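PDB 3SK9: CRISPR-associated endonuclease/helicase Cas3 from Thermus thermophilus HB8, which cuts single-stranded DNA through its metal-dependent HD nuclease domain, the part present here, and serves CRISPR antiviral defence together with a helicase domain. Local coordinates for residues R42-P45 and P46-A50; P164-K167 and E168-W172; G228-L231 and K232-R236. All coordinates share one frame; numbering follows the deposited sequence.

Interaction 1. Residues R42-P45 and P46-A50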
loop_
_atom_site.group_PDB
_atom_site.type_symbol
_atom_site.label_atom_id
_atom_site.label_comp_id
_atom_site.label_asym_id
_atom_site.label_seq_id
_atom_site.Cartn_x
_atom_site.Cartn_y
_atom_site.Cartn_z
ATOM N N ARG A 42 -12.841 3.687 7.433
ATOM C CA ARG A 42 -14.268 3.696 7.735
ATOM C C ARG A 42 -14.520 3.839 9.225
ATOM O O ARG A 42 -15.558 4.384 9.629
ATOM C CB ARG A 42 -14.966 2.440 7.180
ATOM C CG ARG A 42 -15.199 2.517 5.660
ATOM C CD ARG A 42 -15.509 1.133 5.082
ATOM N NE ARG A 42 -15.833 1.175 3.660
ATOM C CZ ARG A 42 -16.105 0.101 2.925
ATOM N NH1 ARG A 42 -16.106 -1.118 3.489
ATOM N NH2 ARG A 42 -16.391 0.257 1.634
ATOM N N MET A 43 -13.583 3.378 10.044
ATOM C CA MET A 43 -13.741 3.471 11.501
ATOM C C MET A 43 -13.174 4.772 12.093
ATOM O O MET A 43 -13.364 5.042 13.290
ATOM C CB MET A 43 -13.011 2.325 12.179
ATOM C CG MET A 43 -13.669 0.962 12.076
ATOM S SD MET A 43 -12.439 -0.266 12.614
ATOM C CE MET A 43 -11.412 0.622 13.751
ATOM N N GLU A 44 -12.450 5.564 11.289
ATOM C CA GLU A 44 -11.850 6.805 11.807
ATOM C C GLU A 44 -12.952 7.835 12.125
ATOM O O GLU A 44 -14.050 7.787 11.546
ATOM C CB GLU A 44 -10.896 7.441 10.801
ATOM C CG GLU A 44 -9.615 6.612 10.575
ATOM C CD GLU A 44 -8.645 6.669 11.767
ATOM O OE1 GLU A 44 -8.590 7.717 12.444
ATOM O OE2 GLU A 44 -7.891 5.680 11.955
ATOM N N PRO A 45 -12.660 8.783 13.006
ATOM C CA PRO A 45 -13.680 9.823 13.267
ATOM C C PRO A 45 -14.091 10.600 12.032
ATOM O O PRO A 45 -13.310 10.751 11.089
ATOM C CB PRO A 45 -13.030 10.740 14.309
ATOM C CG PRO A 45 -11.950 9.877 14.968
ATOM C CD PRO A 45 -11.491 8.890 13.905
ATOM N N PRO A 46 -15.333 11.126 12.031
ATOM C CA PRO A 46 -15.767 11.946 10.899
ATOM C C PRO A 46 -14.785 13.100 10.542
ATOM O O PRO A 46 -14.629 13.413 9.359
ATOM C CB PRO A 46 -17.113 12.538 11.382
ATOM C CG PRO A 46 -17.587 11.645 12.457
ATOM C CD PRO A 46 -16.373 11.018 13.094
ATOM N N ARG A 47 -14.219 13.770 11.543
ATOM C CA ARG A 47 -13.239 14.836 11.243
ATOM C C ARG A 47 -12.085 14.272 10.395
ATOM O O ARG A 47 -11.608 14.946 9.498
ATOM C CB ARG A 47 -12.662 15.425 12.517
ATOM C CG ARG A 47 -13.334 16.706 12.928
ATOM C CD ARG A 47 -12.917 17.186 14.324
ATOM N NE ARG A 47 -13.844 18.252 14.732
ATOM C CZ ARG A 47 -15.105 18.027 15.091
ATOM N NH1 ARG A 47 -15.598 16.764 15.107
ATOM N NH2 ARG A 47 -15.877 19.061 15.427
ATOM N N THR A 48 -11.634 13.054 10.702
ATOM C CA THR A 48 -10.523 12.451 9.946
ATOM C C THR A 48 -10.946 12.162 8.511
ATOM O O THR A 48 -10.224 12.457 7.545
ATOM C CB THR A 48 -10.019 11.163 10.643
ATOM O OG1 THR A 48 -9.618 11.490 11.993
ATOM C CG2 THR A 48 -8.853 10.507 9.836
ATOM N N ARG A 49 -12.124 11.573 8.344
ATOM C CA ARG A 49 -12.577 11.278 7.004
ATOM C C ARG A 49 -12.788 12.530 6.176
ATOM O O ARG A 49 -12.554 12.504 4.963
ATOM C CB ARG A 49 -13.851 10.430 7.054
ATOM C CG ARG A 49 -13.585 9.048 7.600
ATOM C CD ARG A 49 -14.789 8.133 7.456
ATOM N NE ARG A 49 -15.390 7.989 8.764
ATOM C CZ ARG A 49 -16.566 8.489 9.110
ATOM N NH1 ARG A 49 -17.314 9.132 8.224
ATOM N NH2 ARG A 49 -16.992 8.332 10.351
ATOM N N ALA A 50 -13.243 13.615 6.802
ATOM C CA ALA A 50 -13.461 14.857 6.062
ATOM C C ALA A 50 -12.088 15.425 5.598
ATOM O O ALA A 50 -11.991 16.076 4.551
ATOM C CB ALA A 50 -14.210 15.912 6.938
#

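Interaction 2. Residues P164-K167 and E168-W172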
loop_
_atom_site.group_PDB
_atom_site.type_symbol
_atom_site.label_atom_id
_atom_site.label_comp_id
_atom_site.label_asym_id
_atom_site.label_seq_id
_atom_site.Cartn_x
_atom_site.Cartn_y
_atom_site.Cartn_z
ATOM N N PRO A 164 13.014 -7.057 -18.805
ATOM C CA PRO A 164 12.068 -5.949 -19.071
ATOM C C PRO A 164 10.597 -6.242 -18.718
ATOM O O PRO A 164 9.812 -5.322 -18.437
ATOM C CB PRO A 164 12.214 -5.722 -20.580
ATOM C CG PRO A 164 13.557 -6.240 -20.911
ATOM C CD PRO A 164 13.836 -7.374 -19.988
ATOM N N LEU A 165 10.214 -7.505 -18.763
ATOM C CA LEU A 165 8.856 -7.927 -18.388
ATOM C C LEU A 165 8.490 -7.499 -16.939
ATOM O O LEU A 165 7.324 -7.255 -16.627
ATOM C CB LEU A 165 8.728 -9.444 -18.501
ATOM C CG LEU A 165 7.308 -9.993 -18.696
ATOM C CD1 LEU A 165 6.719 -9.456 -19.973
ATOM C CD2 LEU A 165 7.312 -11.525 -18.700
ATOM N N TRP A 166 9.487 -7.417 -16.065
ATOM C CA TRP A 166 9.255 -6.947 -14.686
ATOM C C TRP A 166 8.637 -5.533 -14.643
ATOM O O TRP A 166 7.804 -5.249 -13.788
ATOM C CB TRP A 166 10.553 -6.991 -13.854
ATOM C CG TRP A 166 10.913 -8.375 -13.355
ATOM C CD1 TRP A 166 11.896 -9.200 -13.829
ATOM C CD2 TRP A 166 10.260 -9.095 -12.301
ATOM N NE1 TRP A 166 11.899 -10.384 -13.118
ATOM C CE2 TRP A 166 10.909 -10.334 -12.171
ATOM C CE3 TRP A 166 9.205 -8.793 -11.432
ATOM C CZ2 TRP A 166 10.535 -11.270 -11.214
ATOM C CZ3 TRP A 166 8.839 -9.741 -10.471
ATOM C CH2 TRP A 166 9.490 -10.949 -10.381
ATOM N N LYS A 167 9.054 -4.637 -15.538
ATOM C CA LYS A 167 8.510 -3.280 -15.517
ATOM C C LYS A 167 7.040 -3.349 -15.896
ATOM O O LYS A 167 6.200 -2.615 -15.369
ATOM C CB LYS A 167 9.261 -2.361 -16.485
ATOM C CG LYS A 167 10.741 -2.199 -16.159
ATOM C CD LYS A 167 11.510 -1.573 -17.331
ATOM C CE LYS A 167 12.909 -1.115 -16.901
ATOM N NZ LYS A 167 13.713 -2.172 -16.218
ATOM N N GLU A 168 6.722 -4.239 -16.819
ATOM C CA GLU A 168 5.316 -4.393 -17.233
ATOM C C GLU A 168 4.470 -5.028 -16.096
ATOM O O GLU A 168 3.348 -4.568 -15.828
ATOM C CB GLU A 168 5.224 -5.200 -18.520
ATOM C CG GLU A 168 5.761 -4.429 -19.724
ATOM C CD GLU A 168 5.926 -5.309 -20.955
ATOM O OE1 GLU A 168 4.961 -5.467 -21.731
ATOM O OE2 GLU A 168 7.032 -5.853 -21.149
ATOM N N ALA A 169 5.004 -6.072 -15.449
ATOM C CA ALA A 169 4.336 -6.773 -14.342
ATOM C C ALA A 169 3.978 -5.811 -13.199
ATOM O O ALA A 169 2.919 -5.924 -12.584
ATOM C CB ALA A 169 5.221 -7.916 -13.788
ATOM N N ARG A 170 4.871 -4.875 -12.905
ATOM C CA ARG A 170 4.591 -3.950 -11.810
ATOM C C ARG A 170 3.477 -3.002 -12.186
ATOM O O ARG A 170 2.681 -2.623 -11.332
ATOM C CB ARG A 170 5.863 -3.232 -11.287
ATOM C CG ARG A 170 6.743 -2.565 -12.296
ATOM C CD ARG A 170 8.060 -2.065 -11.647
ATOM N NE ARG A 170 8.929 -3.160 -11.232
ATOM C CZ ARG A 170 10.157 -3.386 -11.708
ATOM N NH1 ARG A 170 10.708 -2.578 -12.616
ATOM N NH2 ARG A 170 10.838 -4.429 -11.267
ATOM N N ARG A 171 3.368 -2.632 -13.470
ATOM C CA ARG A 171 2.246 -1.777 -13.847
ATOM C C ARG A 171 0.937 -2.559 -13.783
ATOM O O ARG A 171 -0.116 -2.033 -13.346
ATOM C CB ARG A 171 2.489 -1.184 -15.236
ATOM C CG ARG A 171 3.807 -0.311 -15.227
ATOM C CD ARG A 171 4.379 0.148 -16.604
ATOM N NE ARG A 171 5.293 1.306 -16.440
ATOM C CZ ARG A 171 6.467 1.277 -15.793
ATOM N NH1 ARG A 171 6.926 0.146 -15.229
ATOM N NH2 ARG A 171 7.196 2.386 -15.689
ATOM N N TRP A 172 1.011 -3.836 -14.181
ATOM C CA TRP A 172 -0.147 -4.750 -14.080
ATOM C C TRP A 172 -0.667 -4.856 -12.644
ATOM O O TRP A 172 -1.879 -4.742 -12.384
ATOM C CB TRP A 172 0.243 -6.141 -14.606
ATOM C CG TRP A 172 -0.938 -7.114 -14.791
ATOM C CD1 TRP A 172 -1.604 -7.415 -15.963
ATOM C CD2 TRP A 172 -1.513 -7.950 -13.783
ATOM N NE1 TRP A 172 -2.596 -8.343 -15.722
ATOM C CE2 TRP A 172 -2.565 -8.688 -14.395
ATOM C CE3 TRP A 172 -1.269 -8.121 -12.416
ATOM C CZ2 TRP A 172 -3.356 -9.594 -13.679
ATOM C CZ3 TRP A 172 -2.046 -9.021 -11.706
ATOM C CH2 TRP A 172 -3.091 -9.735 -12.340
#

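Interaction 3. Residues G228-L231 and K232-R236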
loop_
_atom_site.group_PDB
_atom_site.type_symbol
_atom_site.label_atom_id
_atom_site.label_comp_id
_atom_site.label_asym_id
_atom_site.label_seq_id
_atom_site.Cartn_x
_atom_site.Cartn_y
_atom_site.Cartn_z
ATOM N N GLY A 228 -12.808 -13.690 -7.599
ATOM C CA GLY A 228 -13.664 -12.526 -7.472
ATOM C C GLY A 228 -14.103 -12.221 -6.052
ATOM O O GLY A 228 -14.369 -11.072 -5.708
ATOM N N ASP A 229 -14.174 -13.231 -5.202
ATOM C CA ASP A 229 -14.605 -12.970 -3.833
ATOM C C ASP A 229 -13.451 -12.575 -2.904
ATOM O O ASP A 229 -13.677 -12.391 -1.706
ATOM C CB ASP A 229 -15.367 -14.177 -3.256
ATOM C CG ASP A 229 -14.562 -15.483 -3.308
ATOM O OD1 ASP A 229 -13.334 -15.458 -3.581
ATOM O OD2 ASP A 229 -15.179 -16.549 -3.057
ATOM N N TYR A 230 -12.233 -12.425 -3.439
ATOM C CA TYR A 230 -11.066 -12.215 -2.559
ATOM C C TYR A 230 -11.228 -10.969 -1.697
ATOM O O TYR A 230 -10.964 -10.977 -0.485
ATOM C CB TYR A 230 -9.761 -12.051 -3.365
ATOM C CG TYR A 230 -8.526 -12.016 -2.470
ATOM C CD1 TYR A 230 -7.830 -13.188 -2.171
ATOM C CD2 TYR A 230 -8.062 -10.813 -1.931
ATOM C CE1 TYR A 230 -6.710 -13.180 -1.356
ATOM C CE2 TYR A 230 -6.947 -10.789 -1.095
ATOM C CZ TYR A 230 -6.256 -11.988 -0.837
ATOM O OH TYR A 230 -5.170 -11.993 -0.017
ATOM N N LEU A 231 -11.603 -9.863 -2.321
ATOM C CA LEU A 231 -11.646 -8.619 -1.565
ATOM C C LEU A 231 -12.723 -8.655 -0.457
ATOM O O LEU A 231 -12.471 -8.208 0.625
ATOM C CB LEU A 231 -11.791 -7.409 -2.517
ATOM C CG LEU A 231 -11.666 -6.007 -1.900
ATOM C CD1 LEU A 231 -10.280 -5.769 -1.230
ATOM C CD2 LEU A 231 -11.912 -4.979 -2.972
ATOM N N LYS A 232 -13.893 -9.238 -0.701
ATOM C CA LYS A 232 -14.927 -9.345 0.350
ATOM C C LYS A 232 -14.435 -10.124 1.540
ATOM O O LYS A 232 -14.684 -9.741 2.680
ATOM C CB LYS A 232 -16.215 -10.031 -0.163
ATOM C CG LYS A 232 -16.978 -9.222 -1.189
ATOM C CD LYS A 232 -18.308 -9.897 -1.534
ATOM C CE LYS A 232 -18.715 -9.645 -2.991
ATOM N NZ LYS A 232 -17.799 -10.331 -3.956
ATOM N N GLU A 233 -13.701 -11.205 1.273
ATOM C CA GLU A 233 -13.127 -12.014 2.336
ATOM C C GLU A 233 -11.997 -11.252 3.047
ATOM O O GLU A 233 -11.896 -11.327 4.264
ATOM C CB GLU A 233 -12.596 -13.359 1.810
ATOM C CG GLU A 233 -12.005 -14.254 2.880
ATOM C CD GLU A 233 -13.044 -14.595 3.961
ATOM O OE1 GLU A 233 -14.270 -14.501 3.677
ATOM O OE2 GLU A 233 -12.637 -14.950 5.090
ATOM N N ALA A 234 -11.124 -10.574 2.303
ATOM C CA ALA A 234 -10.091 -9.731 2.936
ATOM C C ALA A 234 -10.697 -8.602 3.818
ATOM O O ALA A 234 -10.161 -8.277 4.864
ATOM C CB ALA A 234 -9.141 -9.142 1.844
ATOM N N LEU A 235 -11.814 -7.998 3.397
ATOM C CA LEU A 235 -12.487 -6.975 4.228
ATOM C C LEU A 235 -13.038 -7.586 5.547
ATOM O O LEU A 235 -12.967 -6.981 6.618
ATOM C CB LEU A 235 -13.592 -6.299 3.414
ATOM C CG LEU A 235 -13.011 -5.261 2.446
ATOM C CD1 LEU A 235 -14.021 -4.844 1.361
ATOM C CD2 LEU A 235 -12.456 -4.012 3.214
ATOM N N ARG A 236 -13.555 -8.813 5.466
ATOM C CA ARG A 236 -14.054 -9.477 6.663
ATOM C C ARG A 236 -12.894 -9.757 7.608
ATOM O O ARG A 236 -12.991 -9.545 8.804
ATOM C CB ARG A 236 -14.739 -10.787 6.268
ATOM C CG ARG A 236 -15.482 -11.479 7.433
ATOM C CD ARG A 236 -15.938 -12.909 7.040
ATOM N NE ARG A 236 -14.786 -13.802 6.921
ATOM C CZ ARG A 236 -14.103 -14.267 7.964
ATOM N NH1 ARG A 236 -14.479 -13.938 9.196
ATOM N NH2 ARG A 236 -13.058 -15.063 7.790
HETATM O O HOH W 1 -14.906 -9.330 -3.515
#

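Interaction 1. Residues R42-P45 and P46-A50
The carbonyl oxygen of E44 is gripped by the guanidinium of R49, which reaches back over the turn between helix 26-43 and helix 46-56. R49 NE lies 3.1 Å from E44 O with a bent N-H...O angle of 139°, and NH2 of R49 adds a weak second bond to the same oxygen. The chain of R49 can double back in this way because it bends at chi3 (-105°), which brings the oxygen to the edge of the guanidinium, somewhat tilted from its plane, while P46 CA sits over one face. At the N-cap, P45 O receives the first regular helical bond, from R49 N at 3.1 Å, and a weak one from T48 N. T48 CG2 also rests 3.8 Å from E44 CB, and T48 OG1 is 3.7 Å from P45 CD. The polar ends of T48 and E44 turn to the C-terminal hairpin: T48 OG1 bonds G259 O and E44 OE1 accepts from L261 N. R49 NH1 forms a salt bridge with E60. One arginine thus joins the carbonyl of the inter-helix turn, through NE and weakly NH2, to a carboxylate at the start of helix 60-71.

Interaction 2. Residues P164-K167 and E168-W172
R170 and K167 lie side by side and point the same way on helix 165-181, with K167 CG 3.6 Å from R170 NH1. R170 has its CG wedged between the backbone N and the carbonyl carbon (chi1 51°), and a bend at chi3 then folds the guanidinium back along the preceding turn. W166 O lies over one face of that group, 3.5 Å from its plane and displaced toward the rim; it accepts the helical bond from R170 N at 3.1 Å. NH2 of R170 reaches W166 CB at 3.7 Å. R171 behaves differently: its chain runs extended as far as NE, and NH1 meets K167 O at 2.9 Å. That oxygen lies in the guanidinium plane, yet the donor stands 42° out of the carbonyl plane, and R171 N adds only a weak bond to it. L165 and E168 cross at about a right angle, L165 CD1 lying 3.8 Å from E168 OE2. The cationic ends of K167 and R170 share E162, while R170 NH2 bonds A79 O and its guanidinium makes a cation-pi contact with F117; R171 NH2 pairs with E124. Within the HD nuclease domain this places the R170 side chain about 11 Å from that of metal-binding D75. A shared carboxylate probably offsets the like charges of K167 and R170, and buried R170 ties this helix start to the loop at A79, four residues after D75.

Interaction 3. Residues G228-L231 and K232-R236
L231 and K232, neighbours in the first turn of helix 230-246, have the most surface buried here. L231 sets CG anti to the backbone N (chi1 -172°), and its CG touches L235 CD1 at 4.2 Å, the two leucines meeting at a slant one turn apart; L235 N also donates to L231 O at 2.9 Å. K232 instead curls back toward the N-terminal end of the helix, its chain bent at chi3 and chi4. A water links the two segments there: it accepts from K232 NZ at 3.1 Å and from K232 N at 3.0 Å, and donates to G228 O at 2.9 Å. A234, four residues after Y230, brings its methyl near the ring, CB to CE2 at 4.0 Å. Both residues pack on helix 26-43, where Y230 OH is hydrogen-bonded to D32 and the tyrosine side chain comes to about 7 Å from that of H29, a metal-binding residue. R236 and E233 form a salt bridge, NE and NH2 both donating side-on to OE2. The water thus bridges the G228 carbonyl, just before the helix, and a first-turn amide while solvating the ammonium; Y230 OH ties the same turn to the helix carrying H29.

Overall arrangement
All three contacts are local, each at or next to the start of a helix in the mainly helical HD domain. From the N terminus, interaction 1 spans the tight turn that joins helix 26-43 to helix 46-56 and leans on the C-terminal hairpin. Interaction 2 follows at the beginning of helix 165-181, bordered by helices 10-16 and 110-124, and interaction 3 comes last, at the start of helix 230-246. Each joins consecutive residues, so none closes a long loop; they are in series, neither nested nor crossing. Interactions 1 and 2 lie on opposite sides of the chain's centre, their centres 35 Å apart. Helix 26-43, which carries H29, connects interactions 1 and 3: it ends in the former and supports the latter.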